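Starch synthase I (Hordeum vulgare, PDB 4HLN) is a plant enzyme of the glycosyltransferase class with the two-domain GT-B fold, in which two Rossmann-like halves face each other across a cleft. Local coordinates at residues A426-E431 and H509-G514; P435-V440 and R467-F472; L449-G454 and P521-P526; I458-P463 and L574-M579; V473-G478 and R498-F503. All blocks are in the same frame, centred on the assembly; numbering follows the deposited sequence.

All five contacts belong to the C-terminal Rossmann-like half, around its six-stranded parallel sheet. Interaction 5 is part of the sheet, and interaction 2 lies at the start of strand 471-476, which both share; Phe472 O and Arg498 N, 2.9 Å apart, join them. Interaction 1 packs two helices on one face, with Ile511 reaching Leu475 of interaction 5, while Gln429 NE2 links it to Gln471 OE1 of interaction 2 (2.9 Å). On the other face lies interaction 4, where Met579 is about 13 Å (from its side chain) from a bound alpha-D-glucopyranose. Interaction 3, centred about 14 Å from interaction 4, joins two loops beyond strand ends and is covered partly by Leu574.

Interaction 1 of 5, residues A426-E431 and H509-G514; sequences AELQRE and HRITAG
Leu428 of helix 419-432 packs against the C-terminal end of helix 505-514, where Gly514 and the carbonyl of Arg510 receive it. From CB the side chain sets out toward the partner helix, and with CG anti to the backbone N (chi1 177°) the branch point is carried across the gap between the axes. There it divides: CD2 settles against Gly514 CA at 3.6 Å and lies equally near Arg510 O, while CD1 turns to the side chain of Ile511, 4.2 Å from its CG1. Glycine suits its place because its bare CA lets the methyl come close to the backbone. The short segments approach to 9.3 Å at 129° between their directions, and strand 442-446 lies beneath, with Leu442 touching Leu428 and Ile446 touching Ile511. One turn along, the extended Glu431 crosses Arg510 at about a right angle. Its OE2 forms a salt bridge with Arg510 NH1 (2.8 Å), meeting the guanidinium at an edge; the NE of that arginine is given to Cys408 O. A one-to-one ion pair at the more exposed margin, beside solvent, it probably adds little to an interface whose largest buried share is that of Leu428.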
# COMPACT_ATOMS: atom_id res chain seq x y z
N ALA A 426 18.58 -23.81 -12.51
CA ALA A 426 19.64 -24.77 -12.33
C ALA A 426 20.78 -24.07 -11.62
O ALA A 426 21.34 -24.58 -10.65
CB ALA A 426 20.08 -25.31 -13.66
N GLU A 427 21.09 -22.87 -12.10
CA GLU A 427 22.17 -22.08 -11.53
C GLU A 427 21.86 -21.66 -10.10
O GLU A 427 22.76 -21.44 -9.29
CB GLU A 427 22.44 -20.86 -12.39
CG GLU A 427 23.26 -21.19 -13.62
CD GLU A 427 24.55 -21.92 -13.26
OE1 GLU A 427 25.50 -21.25 -12.79
OE2 GLU A 427 24.61 -23.16 -13.45
N LEU A 428 20.58 -21.57 -9.79
CA LEU A 428 20.17 -21.21 -8.45
C LEU A 428 20.29 -22.41 -7.54
O LEU A 428 20.80 -22.30 -6.43
CB LEU A 428 18.74 -20.66 -8.46
CG LEU A 428 18.13 -20.30 -7.10
CD1 LEU A 428 18.90 -19.17 -6.42
CD2 LEU A 428 16.65 -19.95 -7.25
N GLN A 429 19.82 -23.57 -7.99
CA GLN A 429 19.99 -24.79 -7.20
C GLN A 429 21.46 -24.99 -6.89
O GLN A 429 21.83 -25.34 -5.77
CB GLN A 429 19.42 -26.00 -7.94
CG GLN A 429 17.91 -26.02 -7.94
CD GLN A 429 17.33 -26.94 -9.00
OE1 GLN A 429 17.90 -27.10 -10.08
NE2 GLN A 429 16.18 -27.54 -8.70
N ARG A 430 22.31 -24.72 -7.88
CA ARG A 430 23.74 -24.88 -7.67
C ARG A 430 24.27 -23.93 -6.60
O ARG A 430 24.96 -24.35 -5.67
CB ARG A 430 24.50 -24.75 -9.00
CG ARG A 430 24.23 -25.91 -9.97
CD ARG A 430 25.23 -25.93 -11.12
NE ARG A 430 24.56 -25.95 -12.41
CZ ARG A 430 24.34 -27.04 -13.14
NH1 ARG A 430 24.75 -28.21 -12.71
NH2 ARG A 430 23.72 -26.95 -14.30
N GLU A 431 23.93 -22.66 -6.72
CA GLU A 431 24.34 -21.67 -5.73
C GLU A 431 23.89 -22.03 -4.30
O GLU A 431 24.56 -21.71 -3.32
CB GLU A 431 23.77 -20.32 -6.12
CG GLU A 431 24.38 -19.13 -5.44
CD GLU A 431 23.75 -17.81 -5.91
OE1 GLU A 431 22.96 -17.84 -6.90
OE2 GLU A 431 24.04 -16.76 -5.31
N HIS A 509 16.98 -11.27 -6.52
CA HIS A 509 16.66 -11.26 -7.95
C HIS A 509 16.77 -12.68 -8.50
O HIS A 509 15.90 -13.14 -9.25
CB HIS A 509 17.58 -10.31 -8.73
CG HIS A 509 17.17 -8.86 -8.67
ND1 HIS A 509 16.71 -8.17 -9.76
CD2 HIS A 509 17.16 -7.98 -7.64
CE1 HIS A 509 16.42 -6.93 -9.41
NE2 HIS A 509 16.69 -6.79 -8.13
N ARG A 510 17.84 -13.38 -8.14
CA ARG A 510 18.07 -14.75 -8.61
C ARG A 510 17.05 -15.74 -8.07
O ARG A 510 16.68 -16.70 -8.77
CB ARG A 510 19.46 -15.22 -8.25
CG ARG A 510 20.51 -14.83 -9.24
CD ARG A 510 21.89 -15.15 -8.70
NE ARG A 510 22.69 -13.94 -8.68
CZ ARG A 510 23.47 -13.57 -7.68
NH1 ARG A 510 23.58 -14.33 -6.60
NH2 ARG A 510 24.16 -12.43 -7.77
N ILE A 511 16.61 -15.53 -6.84
CA ILE A 511 15.56 -16.37 -6.29
C ILE A 511 14.28 -16.14 -7.08
O ILE A 511 13.61 -17.09 -7.49
CB ILE A 511 15.31 -16.11 -4.80
CG1 ILE A 511 16.37 -16.84 -3.98
CG2 ILE A 511 13.94 -16.60 -4.39
CD1 ILE A 511 16.51 -16.31 -2.60
N THR A 512 13.96 -14.88 -7.31
CA THR A 512 12.73 -14.54 -8.01
C THR A 512 12.72 -15.20 -9.38
O THR A 512 11.71 -15.78 -9.79
CB THR A 512 12.59 -13.02 -8.16
OG1 THR A 512 12.62 -12.43 -6.87
CG2 THR A 512 11.27 -12.67 -8.84
N ALA A 513 13.85 -15.13 -10.07
CA ALA A 513 13.95 -15.73 -11.40
C ALA A 513 14.03 -17.25 -11.35
O ALA A 513 13.44 -17.91 -12.20
CB ALA A 513 15.14 -15.14 -12.18
N GLY A 514 14.74 -17.79 -10.36
CA GLY A 514 14.99 -19.22 -10.31
C GLY A 514 13.81 -20.09 -9.90
O GLY A 514 13.60 -21.16 -10.47

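Interaction 2 of 5, residues P435-V440 and R467-F472; sequences PVREDV and REDVQF
Asp469 swings its carboxylate away from its own backbone N (CG anti, chi1 -175°), and Arg437 comes to meet it from the opposite direction, its chain bent at chi3 (40°). The result is a salt-bridge network of Arg437, Asp469 and Asp439 that ties the loop between helix 419-432 and strand 442-446 to the turn leading into strand 471-476 of the Rossmann-like sheet. Arg437 grips Asp469 end-on with NH1 and NH2, the two flat groups nearly coplanar. NH1 lies 3.0 Å from Asp469 OD1, and NH2 is also 3.0 Å from Asp469 OD2; both oxygens use their syn lone pairs, and OD2 accepts from NH1 as well. Asp439 OD2 takes NH2 too, from a position tilted out of the guanidinium plane. Arginine suits this place because its several N-H groups can serve both acids, and its charge probably eases their mutual repulsion. Val440 covers one face of the Arg437 guanidinium, its CB 3.9 Å above the plane over the centre, and its methyls cover the stem of Gln471, with CG2 3.6 Å from Gln471 CG. The glutamine OE1 accepts from Gln429 of helix 419-432, while NE2 slides past the ring of Pro435 and gives a hydrogen bond to Pro435 O (3.0 Å, 162°), in the carbonyl plane and on a lone pair.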
# COMPACT_ATOMS: atom_id res chain seq x y z
N PRO A 435 20.01 -30.30 -4.91
CA PRO A 435 19.99 -31.22 -6.04
C PRO A 435 19.46 -30.54 -7.32
O PRO A 435 18.33 -30.02 -7.36
CB PRO A 435 19.04 -32.34 -5.56
CG PRO A 435 18.43 -31.84 -4.24
CD PRO A 435 19.43 -30.89 -3.69
N VAL A 436 20.30 -30.54 -8.35
CA VAL A 436 19.96 -29.90 -9.61
C VAL A 436 18.95 -30.71 -10.40
O VAL A 436 19.30 -31.45 -11.32
CB VAL A 436 21.21 -29.66 -10.46
CG1 VAL A 436 20.83 -29.00 -11.80
CG2 VAL A 436 22.20 -28.79 -9.69
N ARG A 437 17.68 -30.55 -10.05
CA ARG A 437 16.61 -31.28 -10.71
C ARG A 437 15.62 -30.32 -11.36
O ARG A 437 15.04 -29.45 -10.70
CB ARG A 437 15.89 -32.17 -9.70
CG ARG A 437 16.81 -33.06 -8.91
CD ARG A 437 16.00 -33.89 -7.94
NE ARG A 437 14.75 -34.36 -8.55
CZ ARG A 437 13.64 -34.61 -7.86
NH1 ARG A 437 13.61 -34.43 -6.55
NH2 ARG A 437 12.55 -35.03 -8.50
N GLU A 438 15.44 -30.47 -12.66
CA GLU A 438 14.57 -29.58 -13.41
C GLU A 438 13.09 -29.79 -13.03
O GLU A 438 12.27 -28.87 -13.08
CB GLU A 438 14.79 -29.81 -14.92
CG GLU A 438 13.82 -29.08 -15.84
CD GLU A 438 12.48 -29.79 -15.99
OE1 GLU A 438 12.47 -31.05 -15.97
OE2 GLU A 438 11.44 -29.10 -16.12
N ASP A 439 12.77 -31.01 -12.62
CA ASP A 439 11.39 -31.48 -12.51
C ASP A 439 10.76 -31.17 -11.16
O ASP A 439 9.53 -31.12 -11.03
CB ASP A 439 11.38 -32.99 -12.76
CG ASP A 439 12.58 -33.71 -12.12
OD1 ASP A 439 13.68 -33.77 -12.74
OD2 ASP A 439 12.43 -34.23 -10.99
N VAL A 440 11.60 -30.99 -10.15
CA VAL A 440 11.15 -30.70 -8.79
C VAL A 440 10.64 -29.26 -8.69
O VAL A 440 11.24 -28.35 -9.27
CB VAL A 440 12.30 -30.94 -7.79
CG1 VAL A 440 13.40 -29.91 -8.01
CG2 VAL A 440 11.81 -30.87 -6.36
N ARG A 467 6.97 -33.38 3.47
CA ARG A 467 6.43 -34.70 3.13
C ARG A 467 6.37 -34.90 1.61
O ARG A 467 6.23 -36.02 1.12
CB ARG A 467 5.02 -34.87 3.72
CG ARG A 467 4.97 -35.12 5.22
CD ARG A 467 3.53 -35.18 5.70
NE ARG A 467 3.41 -35.84 7.00
CZ ARG A 467 2.71 -35.36 8.03
NH1 ARG A 467 2.66 -36.04 9.17
NH2 ARG A 467 2.07 -34.21 7.92
N GLU A 468 6.47 -33.80 0.87
CA GLU A 468 6.34 -33.85 -0.58
C GLU A 468 7.70 -33.68 -1.24
O GLU A 468 8.66 -33.26 -0.59
CB GLU A 468 5.39 -32.76 -1.06
CG GLU A 468 4.21 -32.51 -0.13
CD GLU A 468 2.88 -32.91 -0.75
OE1 GLU A 468 1.86 -32.93 -0.02
OE2 GLU A 468 2.85 -33.20 -1.96
N ASP A 469 7.78 -34.00 -2.53
CA ASP A 469 9.02 -33.80 -3.26
C ASP A 469 9.08 -32.38 -3.79
O ASP A 469 8.58 -32.10 -4.89
CB ASP A 469 9.17 -34.80 -4.40
CG ASP A 469 10.53 -34.68 -5.09
OD1 ASP A 469 11.45 -34.09 -4.48
OD2 ASP A 469 10.67 -35.19 -6.23
N VAL A 470 9.67 -31.49 -3.00
CA VAL A 470 9.80 -30.09 -3.36
C VAL A 470 11.06 -29.53 -2.74
O VAL A 470 11.61 -30.09 -1.78
CB VAL A 470 8.62 -29.23 -2.86
CG1 VAL A 470 7.31 -29.74 -3.42
CG2 VAL A 470 8.58 -29.20 -1.34
N GLN A 471 11.52 -28.41 -3.29
CA GLN A 471 12.58 -27.65 -2.67
C GLN A 471 12.02 -26.28 -2.25
O GLN A 471 11.11 -25.75 -2.87
CB GLN A 471 13.76 -27.50 -3.62
CG GLN A 471 14.05 -28.76 -4.43
CD GLN A 471 15.27 -28.62 -5.29
OE1 GLN A 471 15.51 -27.56 -5.89
NE2 GLN A 471 16.07 -29.68 -5.36
N PHE A 472 12.57 -25.73 -1.18
CA PHE A 472 12.04 -24.51 -0.62
C PHE A 472 13.17 -23.64 -0.10
O PHE A 472 13.90 -24.03 0.80
CB PHE A 472 11.07 -24.82 0.52
CG PHE A 472 10.51 -23.60 1.16
CD1 PHE A 472 9.28 -23.10 0.77
CD2 PHE A 472 11.22 -22.92 2.13
CE1 PHE A 472 8.75 -21.96 1.36
CE2 PHE A 472 10.70 -21.77 2.72
CZ PHE A 472 9.47 -21.30 2.33

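Interaction 3 of 5, residues L449-G454 and P521-P526; sequences LDYQKG and PSRFEP
The type I turn from Tyr451 to Gly454 lies along residues 521-523, and Arg523 N donates to Gln452 O (3.0 Å). Glycine suits the last position: at phi 92° any CB would jam against the preceding carbonyl O and Pro521 O. Arg523 lays its guanidinium flat on a face of the Tyr451 ring, planes 9° apart and CZ 3.9 Å from the ring centroid, a cation-pi stack. Its NE also bonds to Tyr451 O, from above the carbonyl plane and opposite Gly454 N, while NH2 goes to Asp456. Gln452, bent at chi2 (-85°), uses both ends of its amide: OE1 accepts from Phe524 N (2.9 Å) and NE2 donates to Glu525 OE2 (3.1 Å). Lys453 NZ meets that same oxygen in a salt bridge (3.0 Å). The two loops follow strands 442-446 and 517-520, at the ends where a GT-B fold usually forms its cleft. Gripped from opposite faces of its plane, and with OE1 bonded to Cys527 N, the Glu525 carboxylate has little freedom to turn.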
# COMPACT_ATOMS: atom_id res chain seq x y z
N LEU A 449 11.84 -11.03 8.37
CA LEU A 449 11.29 -12.05 9.25
C LEU A 449 10.34 -11.41 10.27
O LEU A 449 10.62 -11.42 11.47
CB LEU A 449 12.41 -12.81 9.94
CG LEU A 449 13.44 -13.40 8.97
CD1 LEU A 449 14.40 -14.33 9.70
CD2 LEU A 449 12.71 -14.14 7.87
N ASP A 450 9.24 -10.85 9.79
CA ASP A 450 8.26 -10.16 10.64
C ASP A 450 7.01 -10.99 10.84
O ASP A 450 6.72 -11.91 10.07
CB ASP A 450 7.84 -8.82 10.03
CG ASP A 450 8.97 -7.82 9.98
OD1 ASP A 450 10.00 -8.04 10.66
OD2 ASP A 450 8.83 -6.80 9.27
N TYR A 451 6.24 -10.64 11.87
CA TYR A 451 4.98 -11.30 12.14
C TYR A 451 4.05 -11.06 10.96
O TYR A 451 3.39 -11.98 10.48
CB TYR A 451 4.35 -10.76 13.42
CG TYR A 451 2.95 -11.27 13.73
CD1 TYR A 451 2.75 -12.54 14.25
CD2 TYR A 451 1.82 -10.47 13.50
CE1 TYR A 451 1.48 -13.02 14.53
CE2 TYR A 451 0.54 -10.93 13.78
CZ TYR A 451 0.37 -12.21 14.30
OH TYR A 451 -0.89 -12.69 14.59
N GLN A 452 4.04 -9.83 10.47
CA GLN A 452 3.13 -9.46 9.38
C GLN A 452 3.44 -10.17 8.06
O GLN A 452 2.55 -10.36 7.23
CB GLN A 452 3.11 -7.94 9.17
CG GLN A 452 1.87 -7.45 8.39
CD GLN A 452 2.02 -7.53 6.87
OE1 GLN A 452 1.10 -7.96 6.16
NE2 GLN A 452 3.17 -7.09 6.37
N LYS A 453 4.69 -10.58 7.86
CA LYS A 453 5.06 -11.25 6.62
C LYS A 453 4.54 -12.69 6.55
O LYS A 453 4.65 -13.34 5.50
CB LYS A 453 6.57 -11.17 6.38
CG LYS A 453 7.08 -9.78 5.99
CD LYS A 453 6.35 -9.24 4.78
CE LYS A 453 7.08 -8.05 4.14
NZ LYS A 453 6.35 -7.55 2.92
N GLY A 454 3.97 -13.19 7.64
CA GLY A 454 3.37 -14.51 7.62
C GLY A 454 4.36 -15.57 8.05
O GLY A 454 4.13 -16.77 7.88
N PRO A 521 2.65 -15.17 2.28
CA PRO A 521 1.61 -15.33 3.31
C PRO A 521 1.43 -14.07 4.19
O PRO A 521 1.27 -14.19 5.40
CB PRO A 521 2.12 -16.50 4.14
CG PRO A 521 3.61 -16.41 4.02
CD PRO A 521 3.91 -15.85 2.64
N SER A 522 1.45 -12.89 3.57
CA SER A 522 1.31 -11.63 4.30
C SER A 522 -0.09 -11.47 4.85
O SER A 522 -1.07 -11.86 4.20
CB SER A 522 1.61 -10.46 3.37
OG SER A 522 2.98 -10.37 3.06
N ARG A 523 -0.18 -10.88 6.04
CA ARG A 523 -1.44 -10.75 6.79
C ARG A 523 -2.34 -9.62 6.32
O ARG A 523 -3.56 -9.72 6.38
CB ARG A 523 -1.15 -10.49 8.26
CG ARG A 523 -0.22 -11.48 8.85
CD ARG A 523 -0.16 -11.32 10.34
NE ARG A 523 0.39 -12.55 10.89
CZ ARG A 523 -0.36 -13.59 11.23
NH1 ARG A 523 -1.69 -13.51 11.09
NH2 ARG A 523 0.21 -14.68 11.72
N PHE A 524 -1.73 -8.53 5.87
CA PHE A 524 -2.48 -7.33 5.56
C PHE A 524 -1.55 -6.36 4.85
O PHE A 524 -1.09 -5.38 5.44
CB PHE A 524 -3.03 -6.73 6.85
CG PHE A 524 -4.34 -6.02 6.69
CD1 PHE A 524 -4.52 -4.73 7.19
CD2 PHE A 524 -5.39 -6.63 6.03
CE1 PHE A 524 -5.71 -4.08 7.04
CE2 PHE A 524 -6.59 -5.98 5.88
CZ PHE A 524 -6.76 -4.71 6.38
N GLU A 525 -1.25 -6.64 3.59
CA GLU A 525 -0.17 -5.93 2.90
C GLU A 525 -0.67 -4.82 1.98
O GLU A 525 -1.29 -5.08 0.95
CB GLU A 525 0.71 -6.91 2.12
CG GLU A 525 1.96 -6.25 1.54
CD GLU A 525 2.94 -5.78 2.61
OE1 GLU A 525 3.19 -4.55 2.69
OE2 GLU A 525 3.47 -6.65 3.34
N PRO A 526 -0.38 -3.56 2.35
CA PRO A 526 -0.76 -2.40 1.54
C PRO A 526 0.25 -2.21 0.41
O PRO A 526 -0.04 -1.57 -0.59
CB PRO A 526 -0.66 -1.25 2.54
CG PRO A 526 0.46 -1.65 3.43
CD PRO A 526 0.42 -3.17 3.52

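Interaction 4 of 5, residues I458-P463 and L574-M579; sequences IKMAIP and LTVEKM
Ala461 and Met579 make the dense, buried side of this contact: the thioether chain of Met579 reaches across until CE lies 3.5 Å from Ala461 CB. Its chi1 of -174° sets CG anti to the backbone N and sends the chain toward helix 455-466, and the bend at chi3 turns the methyl onto the alanine; Ile458 CG1 lies 4.4 Å from Met579 CE. A short alanine suits this place because the helices come near there, and the unbranched methionine can reach it with its terminal methyl. Val576 CG1 touches the same Ala461 CB at 3.9 Å. Val576 opens helix 576-592, whose N-cap is Thr575: its OG1 accepts from Lys578 N (2.9 Å). That helix also carries Thr585 and Thr589 of the glycan pocket. Toward solvent the packing thins. Met460 meets the helix start through CB alone, 3.6 Å from Val576 CG2, and a fold at chi2 (-57°) leads its sulfur away from the partner. On the inner side Leu457 covers Val576 and Met579, while Pro521 backs Ile458.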
# COMPACT_ATOMS: atom_id res chain seq x y z
N ILE A 458 4.55 -20.26 7.87
CA ILE A 458 5.56 -21.07 7.20
C ILE A 458 6.22 -22.01 8.20
O ILE A 458 6.41 -23.19 7.90
CB ILE A 458 6.60 -20.17 6.52
CG1 ILE A 458 5.99 -19.56 5.25
CG2 ILE A 458 7.88 -20.95 6.24
CD1 ILE A 458 6.89 -18.52 4.56
N LYS A 459 6.54 -21.50 9.38
CA LYS A 459 7.09 -22.30 10.47
C LYS A 459 6.24 -23.55 10.77
O LYS A 459 6.77 -24.61 11.10
CB LYS A 459 7.23 -21.43 11.72
CG LYS A 459 8.04 -22.03 12.86
CD LYS A 459 8.34 -20.96 13.91
CE LYS A 459 9.38 -21.42 14.92
NZ LYS A 459 9.99 -20.27 15.67
N MET A 460 4.92 -23.42 10.64
CA MET A 460 4.01 -24.50 10.99
C MET A 460 3.75 -25.44 9.82
O MET A 460 3.52 -26.64 10.02
CB MET A 460 2.67 -23.94 11.50
CG MET A 460 2.76 -22.86 12.58
SD MET A 460 3.67 -23.31 14.08
CE MET A 460 3.69 -21.75 14.97
N ALA A 461 3.79 -24.92 8.60
CA ALA A 461 3.47 -25.74 7.43
C ALA A 461 4.67 -26.52 6.92
O ALA A 461 4.51 -27.54 6.25
CB ALA A 461 2.89 -24.89 6.33
N ILE A 462 5.87 -26.05 7.23
CA ILE A 462 7.09 -26.68 6.72
C ILE A 462 7.08 -28.20 6.87
O ILE A 462 7.22 -28.92 5.88
CB ILE A 462 8.36 -26.09 7.37
CG1 ILE A 462 8.79 -24.82 6.64
CG2 ILE A 462 9.51 -27.09 7.32
CD1 ILE A 462 9.27 -25.07 5.23
N PRO A 463 6.92 -28.70 8.10
CA PRO A 463 7.01 -30.15 8.30
C PRO A 463 6.05 -30.91 7.39
O PRO A 463 6.44 -31.87 6.73
CB PRO A 463 6.61 -30.30 9.77
CG PRO A 463 7.01 -28.99 10.39
CD PRO A 463 6.66 -27.97 9.36
N LEU A 574 -6.18 -17.05 6.12
CA LEU A 574 -4.78 -17.29 6.38
C LEU A 574 -4.58 -18.42 7.39
O LEU A 574 -4.43 -18.18 8.58
CB LEU A 574 -4.11 -16.00 6.88
CG LEU A 574 -2.59 -16.01 7.00
CD1 LEU A 574 -1.93 -16.58 5.75
CD2 LEU A 574 -2.09 -14.61 7.29
N THR A 575 -4.55 -19.65 6.89
CA THR A 575 -4.36 -20.81 7.77
C THR A 575 -3.41 -21.83 7.16
O THR A 575 -3.38 -22.04 5.95
CB THR A 575 -5.69 -21.54 8.01
OG1 THR A 575 -6.03 -22.32 6.85
CG2 THR A 575 -6.80 -20.53 8.30
N VAL A 576 -2.65 -22.49 8.02
CA VAL A 576 -1.75 -23.54 7.58
C VAL A 576 -2.42 -24.55 6.64
O VAL A 576 -1.77 -25.09 5.74
CB VAL A 576 -1.17 -24.29 8.78
CG1 VAL A 576 -0.38 -25.50 8.33
CG2 VAL A 576 -0.32 -23.36 9.62
N GLU A 577 -3.70 -24.79 6.84
CA GLU A 577 -4.42 -25.77 6.02
C GLU A 577 -4.68 -25.18 4.64
O GLU A 577 -4.35 -25.80 3.61
CB GLU A 577 -5.76 -26.15 6.67
CG GLU A 577 -5.66 -26.67 8.11
CD GLU A 577 -4.99 -25.67 9.06
OE1 GLU A 577 -5.66 -24.71 9.52
OE2 GLU A 577 -3.79 -25.86 9.36
N LYS A 578 -5.27 -23.99 4.62
CA LYS A 578 -5.60 -23.35 3.36
C LYS A 578 -4.34 -23.06 2.55
O LYS A 578 -4.35 -23.14 1.32
CB LYS A 578 -6.41 -22.08 3.60
CG LYS A 578 -7.78 -22.10 2.94
CD LYS A 578 -7.71 -22.48 1.46
CE LYS A 578 -9.09 -22.38 0.79
NZ LYS A 578 -10.22 -22.57 1.78
N MET A 579 -3.26 -22.72 3.25
CA MET A 579 -2.01 -22.45 2.57
C MET A 579 -1.50 -23.71 1.88
O MET A 579 -1.24 -23.72 0.67
CB MET A 579 -0.96 -21.89 3.53
CG MET A 579 0.33 -21.45 2.84
SD MET A 579 1.48 -20.50 3.87
CE MET A 579 2.17 -21.76 4.94

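Interaction 5 of 5, residues V473-G478 and R498-F503; sequences VMLGSG and RGWVGF
Leu475 and Trp500, paired in neighbouring parallel strands, bury much of the surface here, with Arg498 next. Their side chains rise side by side from the same face of the sheet, and Leu475 CD1 spreads against the benzene part of the indole; the modelled spacing is too short to be trusted. Leu475 CG stands roughly anti to its own N (chi1 150°), which brings the other methyl, CD2, to Phe503, 4.0 Å from its CE1. Leucine's two methyls suit a place flanked by two aromatic residues, CD2 giving the dependable contact. The backbone ladder fixes the pairing: Met474 N donates to Arg498 O (3.0 Å), Trp500 N to Met474 O (2.9 Å), and Gly476 N to Trp500 O (3.2 Å). Just past strand 498-501, Gly502 N bonds to Gly476 O (3.3 Å) from well above the carbonyl plane. Arg498 shares the face of Val473, its CB 4.2 Å from Val473 CG2. The guanidinium turns away from the partner strand to backbone carbonyls, NH1 to Lys494 O, NE to Leu432 O and NH2 to Gly433 O, a cluster of acceptors for its several donors. Strand 497-501 is an outermost strand of the sheet, joined to 471-476 through helix 480-492 in a beta-alpha-beta crossover; that helix covers Met474, helix 505-514 covers Leu475, and strand 442-446 continues the sheet beyond 471-476.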
# COMPACT_ATOMS: atom_id res chain seq x y z
N VAL A 473 13.31 -22.47 -0.68
CA VAL A 473 14.33 -21.55 -0.20
C VAL A 473 13.66 -20.29 0.29
O VAL A 473 12.80 -19.72 -0.37
CB VAL A 473 15.35 -21.20 -1.29
CG1 VAL A 473 14.65 -20.76 -2.58
CG2 VAL A 473 16.30 -20.11 -0.78
N MET A 474 14.05 -19.85 1.48
CA MET A 474 13.59 -18.55 1.91
C MET A 474 14.80 -17.70 2.24
O MET A 474 15.79 -18.18 2.76
CB MET A 474 12.59 -18.66 3.07
CG MET A 474 13.16 -19.21 4.35
SD MET A 474 11.86 -19.60 5.55
CE MET A 474 11.15 -18.00 5.87
N LEU A 475 14.71 -16.43 1.86
CA LEU A 475 15.75 -15.47 2.13
C LEU A 475 15.13 -14.36 2.94
O LEU A 475 14.08 -13.82 2.57
CB LEU A 475 16.30 -14.90 0.81
CG LEU A 475 16.84 -13.47 0.86
CD1 LEU A 475 18.23 -13.45 1.43
CD2 LEU A 475 16.83 -12.82 -0.50
N GLY A 476 15.77 -14.01 4.04
CA GLY A 476 15.32 -12.88 4.82
C GLY A 476 16.06 -12.77 6.13
O GLY A 476 16.85 -13.66 6.47
N SER A 477 15.78 -11.71 6.87
CA SER A 477 16.47 -11.45 8.11
C SER A 477 15.70 -10.49 9.01
O SER A 477 14.95 -9.64 8.53
CB SER A 477 17.85 -10.85 7.81
OG SER A 477 18.58 -10.62 8.99
N GLY A 478 15.91 -10.63 10.31
CA GLY A 478 15.41 -9.66 11.26
C GLY A 478 14.78 -10.30 12.48
O GLY A 478 13.87 -9.72 13.07
N ARG A 498 16.40 -24.64 2.16
CA ARG A 498 17.52 -23.72 2.33
C ARG A 498 17.07 -22.39 2.93
O ARG A 498 16.06 -21.81 2.51
CB ARG A 498 18.21 -23.46 0.99
CG ARG A 498 18.85 -24.70 0.36
CD ARG A 498 20.05 -25.20 1.16
NE ARG A 498 20.69 -26.32 0.48
CZ ARG A 498 20.40 -27.59 0.69
NH1 ARG A 498 19.48 -27.94 1.59
NH2 ARG A 498 21.03 -28.53 0.01
N GLY A 499 17.82 -21.91 3.91
CA GLY A 499 17.55 -20.64 4.56
C GLY A 499 18.73 -19.71 4.42
O GLY A 499 19.80 -19.94 5.01
N TRP A 500 18.54 -18.66 3.64
CA TRP A 500 19.58 -17.68 3.39
C TRP A 500 19.34 -16.52 4.34
O TRP A 500 18.44 -15.70 4.11
CB TRP A 500 19.50 -17.19 1.95
CG TRP A 500 20.77 -16.59 1.38
CD1 TRP A 500 21.61 -17.17 0.47
CD2 TRP A 500 21.33 -15.29 1.67
NE1 TRP A 500 22.66 -16.32 0.19
CE2 TRP A 500 22.51 -15.16 0.90
CE3 TRP A 500 20.95 -14.23 2.50
CZ2 TRP A 500 23.32 -14.02 0.94
CZ3 TRP A 500 21.75 -13.08 2.54
CH2 TRP A 500 22.92 -12.99 1.77
N VAL A 501 20.13 -16.48 5.41
CA VAL A 501 19.96 -15.46 6.43
C VAL A 501 20.79 -14.21 6.18
O VAL A 501 22.02 -14.25 6.14
CB VAL A 501 20.30 -15.99 7.81
CG1 VAL A 501 20.18 -14.88 8.82
CG2 VAL A 501 19.36 -17.15 8.17
N GLY A 502 20.08 -13.11 6.02
CA GLY A 502 20.67 -11.82 5.73
C GLY A 502 19.82 -11.18 4.66
O GLY A 502 18.72 -11.66 4.37
N PHE A 503 20.31 -10.10 4.09
CA PHE A 503 19.73 -9.70 2.83
C PHE A 503 20.76 -9.54 1.72
O PHE A 503 21.96 -9.54 1.96
CB PHE A 503 18.82 -8.48 2.93
CG PHE A 503 17.67 -8.54 1.97
CD1 PHE A 503 16.62 -9.44 2.18
CD2 PHE A 503 17.64 -7.74 0.83
CE1 PHE A 503 15.56 -9.53 1.29
CE2 PHE A 503 16.58 -7.82 -0.07
CZ PHE A 503 15.54 -8.72 0.16